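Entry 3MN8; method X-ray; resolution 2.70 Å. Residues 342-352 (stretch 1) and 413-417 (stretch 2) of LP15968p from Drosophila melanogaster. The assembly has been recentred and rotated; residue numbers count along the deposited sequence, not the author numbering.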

ATOM      1  N   LEU A 342      -4.778  22.287   1.516  1.00 35.72           N
ATOM      2  CA  LEU A 342      -4.091  22.790   2.686  1.00 36.16           C
ATOM      3  C   LEU A 342      -5.066  23.381   3.665  1.00 38.38           C
ATOM      4  O   LEU A 342      -5.971  24.134   3.288  1.00 42.35           O
ATOM      5  CB  LEU A 342      -3.091  23.868   2.290  1.00 31.01           C
ATOM      6  CG  LEU A 342      -2.043  23.456   1.255  1.00 30.35           C
ATOM      7  CD1 LEU A 342      -1.272  24.689   0.830  1.00 30.84           C
ATOM      8  CD2 LEU A 342      -1.105  22.357   1.779  1.00 27.79           C
ATOM      9  N   VAL A 343      -4.881  23.034   4.928  1.00 29.54           N
ATOM     10  CA  VAL A 343      -5.579  23.722   5.989  1.00 30.98           C
ATOM     11  C   VAL A 343      -4.536  24.656   6.557  1.00 37.14           C
ATOM     12  O   VAL A 343      -3.468  24.235   7.017  1.00 28.75           O
ATOM     13  CB  VAL A 343      -6.114  22.767   7.063  1.00 35.41           C
ATOM     14  CG1 VAL A 343      -6.735  23.550   8.211  1.00 12.22           C
ATOM     15  CG2 VAL A 343      -7.110  21.796   6.446  1.00 28.11           C
ATOM     16  N   THR A 344      -4.846  25.942   6.499  1.00 50.67           N
ATOM     17  CA  THR A 344      -3.851  26.941   6.792  1.00 51.32           C
ATOM     18  C   THR A 344      -4.347  28.004   7.762  1.00 50.09           C
ATOM     19  O   THR A 344      -5.552  28.155   7.987  1.00 43.78           O
ATOM     20  CB  THR A 344      -3.410  27.632   5.508  1.00 51.15           C
ATOM     21  OG1 THR A 344      -2.195  28.342   5.752  1.00 71.11           O
ATOM     22  CG2 THR A 344      -4.493  28.605   5.029  1.00 35.32           C
ATOM     23  N   ASP A 345      -3.383  28.710   8.341  1.00 38.70           N
ATOM     24  CA  ASP A 345      -3.604  29.907   9.132  1.00 35.66           C
ATOM     25  C   ASP A 345      -4.334  30.956   8.350  1.00 46.95           C
ATOM     26  O   ASP A 345      -4.490  30.850   7.124  1.00 32.26           O
ATOM     27  CB  ASP A 345      -2.254  30.550   9.429  1.00 27.89           C
ATOM     28  CG  ASP A 345      -1.828  30.348  10.825  1.00 31.41           C
ATOM     29  OD1 ASP A 345      -0.674  30.709  11.149  1.00 55.83           O
ATOM     30  OD2 ASP A 345      -2.660  29.830  11.593  1.00 27.84           O
ATOM     31  N   ALA A 346      -4.728  31.998   9.079  1.00 61.83           N
ATOM     32  CA  ALA A 346      -5.015  33.300   8.490  1.00 63.06           C
ATOM     33  C   ALA A 346      -3.682  33.901   8.072  1.00 53.12           C
ATOM     34  O   ALA A 346      -3.603  34.603   7.061  1.00 53.35           O
ATOM     35  CB  ALA A 346      -5.717  34.205   9.485  1.00 61.55           C
ATOM     36  N   SER A 347      -2.641  33.616   8.862  1.00 29.10           N
ATOM     37  CA  SER A 347      -1.261  33.887   8.463  1.00 34.29           C
ATOM     38  C   SER A 347      -0.932  33.134   7.183  1.00 38.76           C
ATOM     39  O   SER A 347       0.157  33.277   6.641  1.00 41.89           O
ATOM     40  CB  SER A 347      -0.274  33.436   9.547  1.00 49.52           C
ATOM     41  OG  SER A 347      -0.512  34.090  10.782  1.00 56.26           O
ATOM     42  N   GLY A 348      -1.871  32.315   6.715  1.00 45.36           N
ATOM     43  CA  GLY A 348      -1.632  31.461   5.566  1.00 47.16           C
ATOM     44  C   GLY A 348      -0.589  30.409   5.893  1.00 30.83           C
ATOM     45  O   GLY A 348       0.222  30.034   5.049  1.00 40.29           O
ATOM     46  N   PHE A 349      -0.627  29.933   7.134  1.00 19.86           N
ATOM     47  CA  PHE A 349       0.400  29.058   7.673  1.00 23.63           C
ATOM     48  C   PHE A 349      -0.177  27.707   8.100  1.00 33.80           C
ATOM     49  O   PHE A 349      -1.164  27.647   8.834  1.00 35.72           O
ATOM     50  CB  PHE A 349       1.097  29.721   8.866  1.00 20.35           C
ATOM     51  CG  PHE A 349       2.209  28.904   9.417  1.00 38.48           C
ATOM     52  CD1 PHE A 349       3.509  29.097   8.972  1.00 49.89           C
ATOM     53  CD2 PHE A 349       1.955  27.893  10.332  1.00 40.70           C
ATOM     54  CE1 PHE A 349       4.551  28.317   9.456  1.00 39.97           C
ATOM     55  CE2 PHE A 349       2.989  27.107  10.823  1.00 28.53           C
ATOM     56  CZ  PHE A 349       4.289  27.321  10.382  1.00 31.56           C
ATOM     57  N   PRO A 350       0.466  26.613   7.668  1.00 34.82           N
ATOM     58  CA  PRO A 350      -0.132  25.278   7.768  1.00 32.45           C
ATOM     59  C   PRO A 350      -0.525  24.874   9.176  1.00 34.94           C
ATOM     60  O   PRO A 350       0.276  25.019  10.098  1.00 36.52           O
ATOM     61  CB  PRO A 350       0.979  24.347   7.253  1.00 30.07           C
ATOM     62  CG  PRO A 350       2.228  25.131   7.351  1.00 33.38           C
ATOM     63  CD  PRO A 350       1.837  26.563   7.132  1.00 30.42           C
ATOM     64  N   ILE A 351      -1.746  24.365   9.326  1.00 32.90           N
ATOM     65  CA  ILE A 351      -2.165  23.744  10.574  1.00 32.31           C
ATOM     66  C   ILE A 351      -1.981  22.227  10.507  1.00 35.80           C
ATOM     67  O   ILE A 351      -2.584  21.541   9.670  1.00 30.55           O
ATOM     68  CB  ILE A 351      -3.631  24.048  10.915  1.00 37.05           C
ATOM     69  CG1 ILE A 351      -3.929  25.541  10.755  1.00 33.72           C
ATOM     70  CG2 ILE A 351      -3.934  23.594  12.325  1.00 20.43           C
ATOM     71  CD1 ILE A 351      -5.407  25.890  10.907  1.00 23.81           C
ATOM     72  N   ALA A 352      -1.149  21.706  11.396  1.00 34.61           N
ATOM     73  CA  ALA A 352      -0.846  20.287  11.409  1.00 28.10           C
ATOM     74  C   ALA A 352      -1.866  19.577  12.271  1.00 33.62           C
ATOM     75  O   ALA A 352      -2.421  20.169  13.192  1.00 37.21           O
ATOM     76  CB  ALA A 352       0.542  20.063  11.937  1.00 21.01           C
ATOM     77  N   ASP A 413      -8.604  24.087  -0.502  1.00 48.51           N
ATOM     78  CA  ASP A 413      -7.907  24.505   0.713  1.00 38.54           C
ATOM     79  C   ASP A 413      -8.864  25.047   1.750  1.00 37.99           C
ATOM     80  O   ASP A 413     -10.037  25.274   1.477  1.00 42.00           O
ATOM     81  CB  ASP A 413      -6.869  25.592   0.404  1.00 37.17           C
ATOM     82  CG  ASP A 413      -5.748  25.104  -0.490  1.00 37.49           C
ATOM     83  OD1 ASP A 413      -5.658  23.886  -0.762  1.00 40.94           O
ATOM     84  OD2 ASP A 413      -4.945  25.956  -0.912  1.00 43.16           O
ATOM     85  N   PHE A 414      -8.331  25.274   2.940  1.00 43.66           N
ATOM     86  CA  PHE A 414      -9.101  25.821   4.032  1.00 38.62           C
ATOM     87  C   PHE A 414      -8.276  26.807   4.845  1.00 50.05           C
ATOM     88  O   PHE A 414      -7.123  26.529   5.193  1.00 49.81           O
ATOM     89  CB  PHE A 414      -9.596  24.696   4.935  1.00 42.79           C
ATOM     90  CG  PHE A 414     -10.513  23.736   4.241  1.00 49.31           C
ATOM     91  CD1 PHE A 414     -10.000  22.621   3.595  1.00 48.62           C
ATOM     92  CD2 PHE A 414     -11.889  23.952   4.222  1.00 54.52           C
ATOM     93  CE1 PHE A 414     -10.841  21.727   2.949  1.00 51.53           C
ATOM     94  CE2 PHE A 414     -12.740  23.068   3.576  1.00 52.26           C
ATOM     95  CZ  PHE A 414     -12.217  21.949   2.939  1.00 54.23           C
ATOM     96  N   LYS A 415      -8.866  27.968   5.118  1.00 47.05           N
ATOM     97  CA  LYS A 415      -8.368  28.856   6.158  1.00 50.61           C
ATOM     98  C   LYS A 415      -9.298  28.793   7.372  1.00 51.27           C
ATOM     99  O   LYS A 415     -10.522  28.889   7.246  1.00 40.92           O
ATOM    100  CB  LYS A 415      -8.215  30.292   5.655  1.00 47.44           C
ATOM    101  CG  LYS A 415      -7.129  30.448   4.617  1.00 65.27           C
ATOM    102  CD  LYS A 415      -6.679  31.896   4.493  1.00 80.59           C
ATOM    103  CE  LYS A 415      -5.352  32.006   3.740  1.00 84.87           C
ATOM    104  NZ  LYS A 415      -4.792  33.392   3.803  1.00 87.54           N
ATOM    105  N   LEU A 416      -8.698  28.604   8.543  1.00 51.41           N
ATOM    106  CA  LEU A 416      -9.435  28.513   9.794  1.00 45.99           C
ATOM    107  C   LEU A 416      -9.014  29.636  10.709  1.00 47.88           C
ATOM    108  O   LEU A 416      -7.821  29.936  10.816  1.00 47.98           O
ATOM    109  CB  LEU A 416      -9.140  27.189  10.499  1.00 49.27           C
ATOM    110  CG  LEU A 416      -9.314  25.899   9.707  1.00 37.20           C
ATOM    111  CD1 LEU A 416      -9.060  24.673  10.590  1.00 25.40           C
ATOM    112  CD2 LEU A 416     -10.702  25.862   9.115  1.00 40.22           C
ATOM    113  N   ALA A 417      -9.992  30.249  11.374  1.00 50.77           N
ATOM    114  CA  ALA A 417      -9.709  31.317  12.324  1.00 37.70           C
ATOM    115  C   ALA A 417      -9.578  30.712  13.710  1.00 39.51           C
ATOM    116  O   ALA A 417     -10.224  29.718  14.011  1.00 53.82           O
ATOM    117  CB  ALA A 417     -10.800  32.360  12.293  1.00 26.91           C
TER

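The contact between these two stretches is a short parallel β-pairing, held by a ladder of backbone hydrogen bonds and backed by a small apolar cluster. It illustrates a general rule of parallel sheets: a residue on one strand bonds to two residues on its neighbour, spaced two apart. Here Phe-414 plays that part, its N donating to Leu-342 O (2.6 Å) while its O accepts from Thr-344 N (2.7 Å). The ladder continues as Leu-416 N donates to Thr-344 O at a longer 3.2 Å. At the other end a side chain takes over from the backbone, with Asp-413 OD1 accepting from Leu-342 N at 2.9 Å. Between these rungs, Val-343 CA lies 3.3 Å from Phe-414 O, a CA-H...O contact typical of closely paired strands.

Side chains alternate across the sheet. Val-343 and Phe-414 share one face, where Val-343 CG2 approaches Phe-414 CB at 4.1 Å, although the phenyl ring leads away. Leu-416 extends the apolar packing: its CD1 lies 3.5 Å from Val-343 CG1 and 3.9 Å from Ile-351 CD1. Within its own stretch, Ile-351 N donates to Val-343 O at 2.9 Å, and its CA-to-CB bond points toward the other stretch. On the opposite face, Thr-344 CG2 meets the aliphatic part of Lys-415 at CG, 3.2 Å away.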